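Local coordinates for Lin2891 protein (PDB 3DB0), which is a putative pyridoxamine 5'-phosphate oxidase of the FMN-binding split-barrel clan and probably binds a flavin cofactor, at residues B[11-14]-B[15-19]; B[54-57]-B[58-62]; B[97-100]-B[101-104]. One frame throughout, in Å; residues are numbered along the deposited sequence.

Contact 1: residues B[11-14]-B[15-19]; sequences LAIL and EQHQV
The last turn of helix 6-16 runs out here into the link to strand 19-26, and His17 closes the turn by bonding back to Ile13. His17 ND1 donates to Ile13 O over 2.7 Å, and the bond is nearly straight, with 164° at the hydrogen. The imidazole uses its edge. The carbonyl oxygen lies near the ring plane, and the N-H meets a lone pair in the carbonyl plane. CG of His17 stands beside its own backbone N (chi1 -57°), which swings the ring back toward the helix. The CG2 branch of Ile13 lies beside the bonded nitrogen, 3.8 Å from ND1 of His17; CG1 and CD1 of Ile13 lie farther off. The second ring nitrogen, NE2, bonds to Asp71. Both nitrogens are thus engaged, and the ring's rotation is fixed. With ND1 and NE2 both donating, and a carboxylate close by, a protonated imidazole would be plausible.

One residue earlier, Gln16 N donates to Ala12 O (3.1 Å), with a weak second bond to Ile13 O. The extended side chain of Gln16 runs back past the same carbonyl, with CD 2.9 Å from Ala12 O. NE2 is near that oxygen too, but the angle is too poor for a hydrogen bond. NE2 also approaches CB of Ala12 at 3.8 Å. Glu15 is likewise extended back along the helix, its OE2 4.1 Å from CB of Leu11.

The inner side of the helix faces the barrel. Ile13 and Leu14 rest on Leu78 of strand 77-86, while Leu14 and His17 touch Ile68 of strand 63-68. Leu14 and Glu15 also meet His39 of strand 29-40, and Gln18 bonds through its backbone to Phe37 of that strand.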
ATOM      1  N   LEU B  11     -15.952  -4.570   5.866  1.00 25.00           N
ATOM      2  CA  LEU B  11     -15.171  -3.424   6.354  1.00 24.56           C
ATOM      3  C   LEU B  11     -13.738  -3.769   6.630  1.00 23.92           C
ATOM      4  O   LEU B  11     -12.819  -2.970   6.376  1.00 26.43           O
ATOM      5  CB  LEU B  11     -15.818  -2.813   7.602  1.00 28.23           C
ATOM      6  CG  LEU B  11     -17.084  -2.045   7.297  1.00 33.38           C
ATOM      7  CD1 LEU B  11     -17.898  -1.747   8.554  1.00 34.45           C
ATOM      8  CD2 LEU B  11     -16.651  -0.759   6.595  1.00 30.00           C
ATOM      9  N   ALA B  12     -13.532  -4.981   7.136  1.00 27.09           N
ATOM     10  CA  ALA B  12     -12.188  -5.453   7.475  1.00 27.06           C
ATOM     11  C   ALA B  12     -11.350  -5.487   6.193  1.00 29.21           C
ATOM     12  O   ALA B  12     -10.203  -5.025   6.158  1.00 31.11           O
ATOM     13  CB  ALA B  12     -12.244  -6.861   8.164  1.00 29.17           C
ATOM     14  N   ILE B  13     -11.961  -5.957   5.107  1.00 25.92           N
ATOM     15  CA  ILE B  13     -11.233  -6.069   3.854  1.00 25.02           C
ATOM     16  C   ILE B  13     -10.918  -4.629   3.325  1.00 27.97           C
ATOM     17  O   ILE B  13      -9.799  -4.346   2.860  1.00 30.55           O
ATOM     18  CB  ILE B  13     -12.012  -6.877   2.823  1.00 24.32           C
ATOM     19  CG1 ILE B  13     -12.162  -8.358   3.224  1.00 28.56           C
ATOM     20  CG2 ILE B  13     -11.301  -6.785   1.482  1.00 24.77           C
ATOM     21  CD1 ILE B  13     -13.069  -9.170   2.304  1.00 27.21           C
ATOM     22  N   LEU B  14     -11.895  -3.728   3.457  1.00 24.76           N
ATOM     23  CA  LEU B  14     -11.705  -2.324   3.041  1.00 26.43           C
ATOM     24  C   LEU B  14     -10.673  -1.627   3.929  1.00 27.50           C
ATOM     25  O   LEU B  14      -9.950  -0.771   3.467  1.00 29.87           O
ATOM     26  CB  LEU B  14     -13.024  -1.511   3.090  1.00 23.89           C
ATOM     27  CG  LEU B  14     -14.112  -1.917   2.087  1.00 19.63           C
ATOM     28  CD1 LEU B  14     -15.403  -1.129   2.259  1.00 22.84           C
ATOM     29  CD2 LEU B  14     -13.537  -1.804   0.623  1.00 19.00           C
ATOM     30  N   GLU B  15     -10.603  -1.993   5.204  1.00 25.13           N
ATOM     31  CA  GLU B  15      -9.682  -1.303   6.089  1.00 30.44           C
ATOM     32  C   GLU B  15      -8.252  -1.675   5.798  1.00 31.51           C
ATOM     33  O   GLU B  15      -7.338  -0.861   5.970  1.00 35.14           O
ATOM     34  CB  GLU B  15     -10.033  -1.572   7.563  1.00 31.33           C
ATOM     35  CG  GLU B  15     -11.438  -1.116   7.916  1.00 34.80           C
ATOM     36  CD  GLU B  15     -11.884  -1.544   9.277  1.00 40.92           C
ATOM     37  OE1 GLU B  15     -11.273  -2.485   9.825  1.00 47.22           O
ATOM     38  OE2 GLU B  15     -12.878  -0.966   9.782  1.00 47.24           O
ATOM     39  N   GLN B  16      -8.077  -2.880   5.274  1.00 30.42           N
ATOM     40  CA  GLN B  16      -6.766  -3.423   5.016  1.00 30.22           C
ATOM     41  C   GLN B  16      -6.283  -3.265   3.612  1.00 31.37           C
ATOM     42  O   GLN B  16      -5.169  -3.629   3.318  1.00 29.45           O
ATOM     43  CB  GLN B  16      -6.776  -4.881   5.421  1.00 32.12           C
ATOM     44  CG  GLN B  16      -7.121  -5.011   6.897  1.00 40.22           C
ATOM     45  CD  GLN B  16      -7.812  -6.310   7.226  1.00 49.99           C
ATOM     46  OE1 GLN B  16      -7.775  -7.254   6.437  1.00 59.08           O
ATOM     47  NE2 GLN B  16      -8.480  -6.358   8.384  1.00 53.52           N
ATOM     48  N   HIS B  17      -7.110  -2.700   2.730  1.00 30.45           N
ATOM     49  CA  HIS B  17      -6.700  -2.518   1.328  1.00 31.78           C
ATOM     50  C   HIS B  17      -7.111  -1.155   0.778  1.00 32.34           C
ATOM     51  O   HIS B  17      -8.245  -0.738   0.893  1.00 35.60           O
ATOM     52  CB  HIS B  17      -7.300  -3.602   0.418  1.00 30.41           C
ATOM     53  CG  HIS B  17      -6.952  -4.983   0.838  1.00 28.32           C
ATOM     54  ND1 HIS B  17      -7.641  -5.658   1.822  1.00 29.60           N
ATOM     55  CD2 HIS B  17      -5.953  -5.800   0.448  1.00 25.56           C
ATOM     56  CE1 HIS B  17      -7.086  -6.841   2.005  1.00 22.95           C
ATOM     57  NE2 HIS B  17      -6.058  -6.949   1.188  1.00 25.21           N
ATOM     58  N   GLN B  18      -6.160  -0.499   0.147  1.00 29.66           N
ATOM     59  CA  GLN B  18      -6.392   0.786  -0.439  1.00 31.81           C
ATOM     60  C   GLN B  18      -6.180   0.742  -1.959  1.00 33.52           C
ATOM     61  O   GLN B  18      -6.346   1.753  -2.619  1.00 38.12           O
ATOM     62  CB  GLN B  18      -5.474   1.828   0.152  1.00 31.34           C
ATOM     63  CG  GLN B  18      -5.957   2.391   1.481  1.00 45.87           C
ATOM     64  CD  GLN B  18      -5.125   3.602   1.927  1.00 52.08           C
ATOM     65  OE1 GLN B  18      -4.055   3.875   1.378  1.00 54.96           O
ATOM     66  NE2 GLN B  18      -5.617   4.322   2.932  1.00 47.07           N
ATOM     67  N   VAL B  19      -5.731  -0.389  -2.493  1.00 31.15           N
ATOM     68  CA  VAL B  19      -5.607  -0.514  -3.948  1.00 29.14           C
ATOM     69  C   VAL B  19      -6.635  -1.531  -4.440  1.00 28.20           C
ATOM     70  O   VAL B  19      -6.803  -2.606  -3.866  1.00 28.91           O
ATOM     71  CB  VAL B  19      -4.186  -0.925  -4.409  1.00 30.69           C
ATOM     72  CG1 VAL B  19      -4.128  -1.116  -5.920  1.00 24.44           C
ATOM     73  CG2 VAL B  19      -3.140   0.072  -3.974  1.00 31.96           C
TER

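Contact 2: residues B[54-57]-B[58-62]; sequences KTEE and VRRNP
Arg59 lays one face of its guanidinium over the methyl of Thr55, one helical turn back. CG2 of Thr55 sits 3.0 Å above the guanidinium plane, offset toward its rim, and its nearest atom there is Arg59 NH2 at 3.1 Å. The methyl is anti to the backbone N of Thr55, which turns it toward the guanidinium of Arg59. The arm of Arg59 is extended from CG to NE and brings the group back over the methyl. Its far end is anchored as well, because NH2 bonds to the carbonyl of Lys50. The hydroxyl of Thr55 is engaged elsewhere, with Ser48 and Gly49 O.

Glu56 comes to the same guanidinium at its edge. OE1 of Glu56 and NH1 of Arg59 form a salt bridge of 2.8 Å. The oxygen lies close to the guanidinium plane, although the two flat groups are turned 45° apart. The other carboxylate oxygen serves Arg60: OE2 of Glu56 is 3.1 Å from NH1 of Arg60, a weak hydrogen bond within a second salt bridge. Here the planes stand 80° apart. Glu56 bends at chi2 (63°), which turns its carboxylate along the helix toward both arginines. One carboxylate thus serves two arginines, an oxygen to each, which should hold its rotation.

Glu57 points elsewhere, making a salt bridge to Arg33 and a hydrogen bond to Ser24. Its carbonyl oxygen receives Asn61 N at 2.8 Å, as the chain leaves the helix. The Asn61 side chain then bonds to His63 and to Asp28 of the third subunit.

On the barrel side, Val58 packs on Ala84 and Thr55 on Leu86. The arrangement is that of a short amphipathic helix linking two barrel strands, with i to i+3 and i to i+4 salt bridges along its outer side.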
ATOM      1  N   LYS B  54     -11.055   8.217 -17.092  1.00 26.62           N
ATOM      2  CA  LYS B  54     -11.930   7.529 -16.138  1.00 25.94           C
ATOM      3  C   LYS B  54     -12.994   8.459 -15.587  1.00 24.77           C
ATOM      4  O   LYS B  54     -14.108   8.049 -15.331  1.00 22.68           O
ATOM      5  CB  LYS B  54     -11.175   6.844 -15.009  1.00 30.60           C
ATOM      6  CG  LYS B  54     -10.438   7.769 -14.068  1.00 31.49           C
ATOM      7  CD  LYS B  54      -9.734   6.974 -12.982  1.00 34.33           C
ATOM      8  CE  LYS B  54      -8.978   7.903 -12.064  1.00 38.11           C
ATOM      9  NZ  LYS B  54      -7.846   7.250 -11.346  1.00 36.28           N
ATOM     10  N   THR B  55     -12.674   9.745 -15.476  1.00 23.00           N
ATOM     11  CA  THR B  55     -13.641  10.721 -15.047  1.00 22.98           C
ATOM     12  C   THR B  55     -14.751  10.909 -16.068  1.00 22.46           C
ATOM     13  O   THR B  55     -15.919  10.993 -15.702  1.00 23.60           O
ATOM     14  CB  THR B  55     -12.988  12.100 -14.834  1.00 22.98           C
ATOM     15  OG1 THR B  55     -11.980  11.967 -13.829  1.00 26.67           O
ATOM     16  CG2 THR B  55     -14.051  13.146 -14.446  1.00 23.40           C
ATOM     17  N   GLU B  56     -14.390  11.017 -17.344  1.00 22.50           N
ATOM     18  CA  GLU B  56     -15.388  11.146 -18.404  1.00 24.13           C
ATOM     19  C   GLU B  56     -16.213   9.875 -18.569  1.00 22.32           C
ATOM     20  O   GLU B  56     -17.406   9.922 -18.912  1.00 22.91           O
ATOM     21  CB  GLU B  56     -14.756  11.573 -19.744  1.00 21.81           C
ATOM     22  CG  GLU B  56     -15.788  11.843 -20.856  1.00 33.77           C
ATOM     23  CD  GLU B  56     -16.736  12.994 -20.537  1.00 34.42           C
ATOM     24  OE1 GLU B  56     -16.405  13.821 -19.670  1.00 35.03           O
ATOM     25  OE2 GLU B  56     -17.810  13.061 -21.169  1.00 40.57           O
ATOM     26  N   GLU B  57     -15.585   8.725 -18.351  1.00 20.37           N
ATOM     27  CA  GLU B  57     -16.312   7.478 -18.445  1.00 20.68           C
ATOM     28  C   GLU B  57     -17.471   7.455 -17.442  1.00 25.11           C
ATOM     29  O   GLU B  57     -18.621   7.138 -17.788  1.00 24.63           O
ATOM     30  CB  GLU B  57     -15.375   6.291 -18.240  1.00 21.89           C
ATOM     31  CG  GLU B  57     -14.513   6.046 -19.448  1.00 19.68           C
ATOM     32  CD  GLU B  57     -13.260   5.261 -19.122  1.00 22.26           C
ATOM     33  OE1 GLU B  57     -13.258   4.617 -18.087  1.00 22.14           O
ATOM     34  OE2 GLU B  57     -12.261   5.317 -19.875  1.00 20.23           O
ATOM     35  N   VAL B  58     -17.140   7.788 -16.192  1.00 23.86           N
ATOM     36  CA  VAL B  58     -18.107   7.857 -15.071  1.00 24.91           C
ATOM     37  C   VAL B  58     -19.247   8.877 -15.301  1.00 26.11           C
ATOM     38  O   VAL B  58     -20.397   8.609 -14.953  1.00 25.99           O
ATOM     39  CB  VAL B  58     -17.337   8.136 -13.742  1.00 24.87           C
ATOM     40  CG1 VAL B  58     -18.232   8.657 -12.682  1.00 25.59           C
ATOM     41  CG2 VAL B  58     -16.630   6.821 -13.306  1.00 31.46           C
ATOM     42  N   ARG B  59     -18.918  10.041 -15.886  1.00 24.58           N
ATOM     43  CA  ARG B  59     -19.888  11.046 -16.175  1.00 24.69           C
ATOM     44  C   ARG B  59     -20.915  10.506 -17.116  1.00 24.06           C
ATOM     45  O   ARG B  59     -22.060  10.820 -16.980  1.00 26.23           O
ATOM     46  CB  ARG B  59     -19.288  12.287 -16.862  1.00 25.86           C
ATOM     47  CG  ARG B  59     -18.367  13.113 -15.962  1.00 34.18           C
ATOM     48  CD  ARG B  59     -18.124  14.540 -16.510  1.00 33.97           C
ATOM     49  NE  ARG B  59     -17.079  15.221 -15.733  1.00 33.53           N
ATOM     50  CZ  ARG B  59     -15.800  15.317 -16.115  1.00 46.70           C
ATOM     51  NH1 ARG B  59     -15.402  14.819 -17.288  1.00 46.58           N
ATOM     52  NH2 ARG B  59     -14.916  15.945 -15.347  1.00 47.99           N
ATOM     53  N   ARG B  60     -20.486   9.687 -18.074  1.00 20.98           N
ATOM     54  CA  ARG B  60     -21.359   9.188 -19.126  1.00 21.14           C
ATOM     55  C   ARG B  60     -22.010   7.837 -18.810  1.00 22.65           C
ATOM     56  O   ARG B  60     -23.031   7.478 -19.405  1.00 25.19           O
ATOM     57  CB  ARG B  60     -20.587   9.091 -20.446  1.00 24.78           C
ATOM     58  CG  ARG B  60     -20.131  10.442 -20.944  1.00 32.59           C
ATOM     59  CD  ARG B  60     -18.929  10.398 -21.856  1.00 49.16           C
ATOM     60  NE  ARG B  60     -19.259  10.415 -23.271  1.00 64.75           N
ATOM     61  CZ  ARG B  60     -18.483  10.982 -24.191  1.00 69.91           C
ATOM     62  NH1 ARG B  60     -17.373  11.616 -23.823  1.00 73.25           N
ATOM     63  NH2 ARG B  60     -18.838  10.962 -25.465  1.00 76.88           N
ATOM     64  N   ASN B  61     -21.386   7.070 -17.932  1.00 21.58           N
ATOM     65  CA  ASN B  61     -21.966   5.773 -17.497  1.00 23.00           C
ATOM     66  C   ASN B  61     -21.545   5.546 -16.038  1.00 22.00           C
ATOM     67  O   ASN B  61     -20.375   5.293 -15.785  1.00 23.03           O
ATOM     68  CB  ASN B  61     -21.510   4.630 -18.411  1.00 25.44           C
ATOM     69  CG  ASN B  61     -22.120   3.274 -18.044  1.00 23.96           C
ATOM     70  OD1 ASN B  61     -22.563   3.073 -16.930  1.00 24.04           O
ATOM     71  ND2 ASN B  61     -22.140   2.353 -18.993  1.00 20.04           N
ATOM     72  N   PRO B  62     -22.493   5.683 -15.078  1.00 19.63           N
ATOM     73  CA  PRO B  62     -22.179   5.574 -13.655  1.00 22.26           C
ATOM     74  C   PRO B  62     -21.926   4.145 -13.126  1.00 23.66           C
ATOM     75  O   PRO B  62     -21.483   3.957 -11.997  1.00 21.03           O
ATOM     76  CB  PRO B  62     -23.420   6.169 -12.988  1.00 22.62           C
ATOM     77  CG  PRO B  62     -24.542   5.742 -13.920  1.00 22.15           C
ATOM     78  CD  PRO B  62     -23.927   5.968 -15.304  1.00 23.16           C
TER

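Contact 3: residues B[97-100]-B[101-104]; sequences WENI and SKDW
Ser101 is the first residue past the C-terminal end of helix 90-100, and it returns to Trp97 through both its backbone and its side chain. Its N and OG both donate to Trp97 O, at 2.9 Å and 2.8 Å. The hydroxyl comes in from above the carbonyl plane, 40° out of it. OG lies between the backbone N and the carbonyl carbon of Ser101 (chi1 66°), which brings it back to that oxygen and over the Trp97 indole. CB makes a CH-pi contact there, 4.2 Å from the centroid of the six-membered ring.

Lys102 curls at chi3 and chi4. Lys102 NZ then donates to Asn99 O at 3.0 Å. Asp103 N is joined by a water to Ile100 O. Trp104 N bonds to Ser101 O, tightening the turn. The Trp104 indole has one face near CA of Ser101, and CH2 of Trp104 is 3.7 Å from Ile100 O.

The turn leads from helix 90-100 toward strand 113-126. Trp97 meets Phe113 at the start of that strand, and also Phe105, and bonds to Glu108 O. Trp104 stacks edge-to-face on Phe113 of the fourth subunit.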
ATOM      1  N   TRP B  97      -8.226  15.112  -0.609  1.00 23.39           N
ATOM      2  CA  TRP B  97      -7.013  15.718  -1.155  1.00 21.32           C
ATOM      3  C   TRP B  97      -5.891  15.686  -0.117  1.00 24.82           C
ATOM      4  O   TRP B  97      -4.752  15.295  -0.392  1.00 22.90           O
ATOM      5  CB  TRP B  97      -7.291  17.155  -1.685  1.00 24.68           C
ATOM      6  CG  TRP B  97      -6.058  17.946  -2.036  1.00 26.84           C
ATOM      7  CD1 TRP B  97      -5.585  19.062  -1.380  1.00 30.90           C
ATOM      8  CD2 TRP B  97      -5.087  17.667  -3.081  1.00 28.62           C
ATOM      9  NE1 TRP B  97      -4.422  19.500  -1.971  1.00 35.51           N
ATOM     10  CE2 TRP B  97      -4.087  18.658  -3.001  1.00 25.02           C
ATOM     11  CE3 TRP B  97      -4.983  16.704  -4.078  1.00 27.30           C
ATOM     12  CZ2 TRP B  97      -3.011  18.698  -3.883  1.00 33.32           C
ATOM     13  CZ3 TRP B  97      -3.882  16.747  -4.935  1.00 31.13           C
ATOM     14  CH2 TRP B  97      -2.928  17.718  -4.827  1.00 30.56           C
ATOM     15  N   GLU B  98      -6.226  16.080   1.100  1.00 26.97           N
ATOM     16  CA  GLU B  98      -5.273  16.150   2.192  1.00 26.44           C
ATOM     17  C   GLU B  98      -4.789  14.768   2.598  1.00 28.96           C
ATOM     18  O   GLU B  98      -3.634  14.590   2.980  1.00 29.19           O
ATOM     19  CB  GLU B  98      -5.899  16.905   3.392  1.00 29.88           C
ATOM     20  CG  GLU B  98      -6.004  18.379   3.135  1.00 26.25           C
ATOM     21  CD  GLU B  98      -6.774  19.142   4.183  1.00 33.38           C
ATOM     22  OE1 GLU B  98      -7.055  18.579   5.261  1.00 45.27           O
ATOM     23  OE2 GLU B  98      -7.132  20.291   3.894  1.00 31.96           O
ATOM     24  N   ASN B  99      -5.660  13.776   2.509  0.50 29.09           N
ATOM     25  CA  ASN B  99      -5.250  12.415   2.848  0.50 30.24           C
ATOM     26  C   ASN B  99      -4.315  11.853   1.768  0.50 28.65           C
ATOM     27  O   ASN B  99      -3.260  11.300   2.056  0.50 26.77           O
ATOM     28  CB  ASN B  99      -6.452  11.512   3.043  0.50 29.92           C
ATOM     29  CG  ASN B  99      -6.056  10.102   3.381  0.50 30.69           C
ATOM     30  OD1 ASN B  99      -5.228   9.483   2.696  0.50 29.64           O
ATOM     31  ND2 ASN B  99      -6.650   9.572   4.434  0.50 29.51           N
ATOM     32  N   ILE B 100      -4.684  12.069   0.519  1.00 30.14           N
ATOM     33  CA  ILE B 100      -3.862  11.605  -0.603  1.00 30.55           C
ATOM     34  C   ILE B 100      -2.461  12.256  -0.664  1.00 31.12           C
ATOM     35  O   ILE B 100      -1.478  11.581  -0.964  1.00 33.81           O
ATOM     36  CB  ILE B 100      -4.588  11.902  -1.946  1.00 33.41           C
ATOM     37  CG1 ILE B 100      -5.802  11.005  -2.094  1.00 44.69           C
ATOM     38  CG2 ILE B 100      -3.702  11.661  -3.131  1.00 46.54           C
ATOM     39  CD1 ILE B 100      -5.492   9.558  -2.015  1.00 42.35           C
ATOM     40  N   SER B 101      -2.384  13.566  -0.409  1.00 27.06           N
ATOM     41  CA  SER B 101      -1.151  14.363  -0.576  1.00 25.77           C
ATOM     42  C   SER B 101      -0.413  14.616   0.720  1.00 25.58           C
ATOM     43  O   SER B 101       0.469  15.498   0.803  1.00 23.46           O
ATOM     44  CB  SER B 101      -1.511  15.735  -1.190  1.00 20.90           C
ATOM     45  OG  SER B 101      -2.290  16.519  -0.287  1.00 23.13           O
ATOM     46  N   LYS B 102      -0.756  13.842   1.744  1.00 27.27           N
ATOM     47  CA  LYS B 102      -0.259  14.149   3.084  1.00 28.29           C
ATOM     48  C   LYS B 102       1.275  14.173   3.155  1.00 24.38           C
ATOM     49  O   LYS B 102       1.827  14.984   3.865  1.00 27.83           O
ATOM     50  CB  LYS B 102      -0.844  13.235   4.155  1.00 30.29           C
ATOM     51  CG  LYS B 102      -0.391  11.777   4.070  1.00 41.68           C
ATOM     52  CD  LYS B 102      -0.773  11.012   5.350  1.00 46.81           C
ATOM     53  CE  LYS B 102      -2.252  10.673   5.436  1.00 52.12           C
ATOM     54  NZ  LYS B 102      -2.645   9.626   4.465  1.00 49.92           N
ATOM     55  N   ASP B 103       1.946  13.283   2.432  1.00 26.17           N
ATOM     56  CA  ASP B 103       3.412  13.236   2.460  1.00 24.93           C
ATOM     57  C   ASP B 103       4.073  14.549   1.978  1.00 24.36           C
ATOM     58  O   ASP B 103       5.221  14.834   2.354  1.00 29.92           O
ATOM     59  CB  ASP B 103       3.966  12.072   1.641  1.00 26.36           C
ATOM     60  CG  ASP B 103       3.851  10.728   2.350  1.00 32.59           C
ATOM     61  OD1 ASP B 103       3.389  10.670   3.523  1.00 33.69           O
ATOM     62  OD2 ASP B 103       4.282   9.736   1.718  1.00 36.93           O
ATOM     63  N   TRP B 104       3.349  15.354   1.191  1.00 24.60           N
ATOM     64  CA  TRP B 104       3.887  16.619   0.627  1.00 25.17           C
ATOM     65  C   TRP B 104       2.963  17.832   0.719  1.00 30.11           C
ATOM     66  O   TRP B 104       3.366  18.974   0.434  1.00 32.70           O
ATOM     67  CB  TRP B 104       4.286  16.421  -0.852  1.00 28.09           C
ATOM     68  CG  TRP B 104       3.111  16.265  -1.827  1.00 34.30           C
ATOM     69  CD1 TRP B 104       2.431  17.280  -2.513  1.00 31.98           C
ATOM     70  CD2 TRP B 104       2.481  15.054  -2.202  1.00 29.27           C
ATOM     71  NE1 TRP B 104       1.430  16.735  -3.267  1.00 35.26           N
ATOM     72  CE2 TRP B 104       1.456  15.374  -3.108  1.00 30.28           C
ATOM     73  CE3 TRP B 104       2.687  13.727  -1.866  1.00 18.77           C
ATOM     74  CZ2 TRP B 104       0.655  14.437  -3.638  1.00 37.18           C
ATOM     75  CZ3 TRP B 104       1.890  12.802  -2.406  1.00 34.12           C
ATOM     76  CH2 TRP B 104       0.888  13.147  -3.283  1.00 37.95           C
TER
HETATM   77  O   HOH W   1       0.918  11.209   0.541  1.00 25.81           O

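How the contacts relate
All three partly buried contacts lie where a helix ends, and within the chain none touches another. Contact 1 buries Ile13 and Leu14 and exposes Gln16. In contact 2 half the touching residues are buried, while Arg59 and Arg60 are exposed. Contact 3 buries both tryptophans and Ser101, with Lys102 exposed. Contacts 1 and 2 sit on opposite sides of the chain's centre, and both helices pack on strands 29-40 and 77-86. Lys54 of contact 2 reaches Asp103 of the fourth subunit, so contacts 2 and 3 meet across the assembly. An imidazole closes contact 1, shared charge marks contact 2, and contact 3 mixes indoles, a hydroxyl, a lysine ammonium and a water.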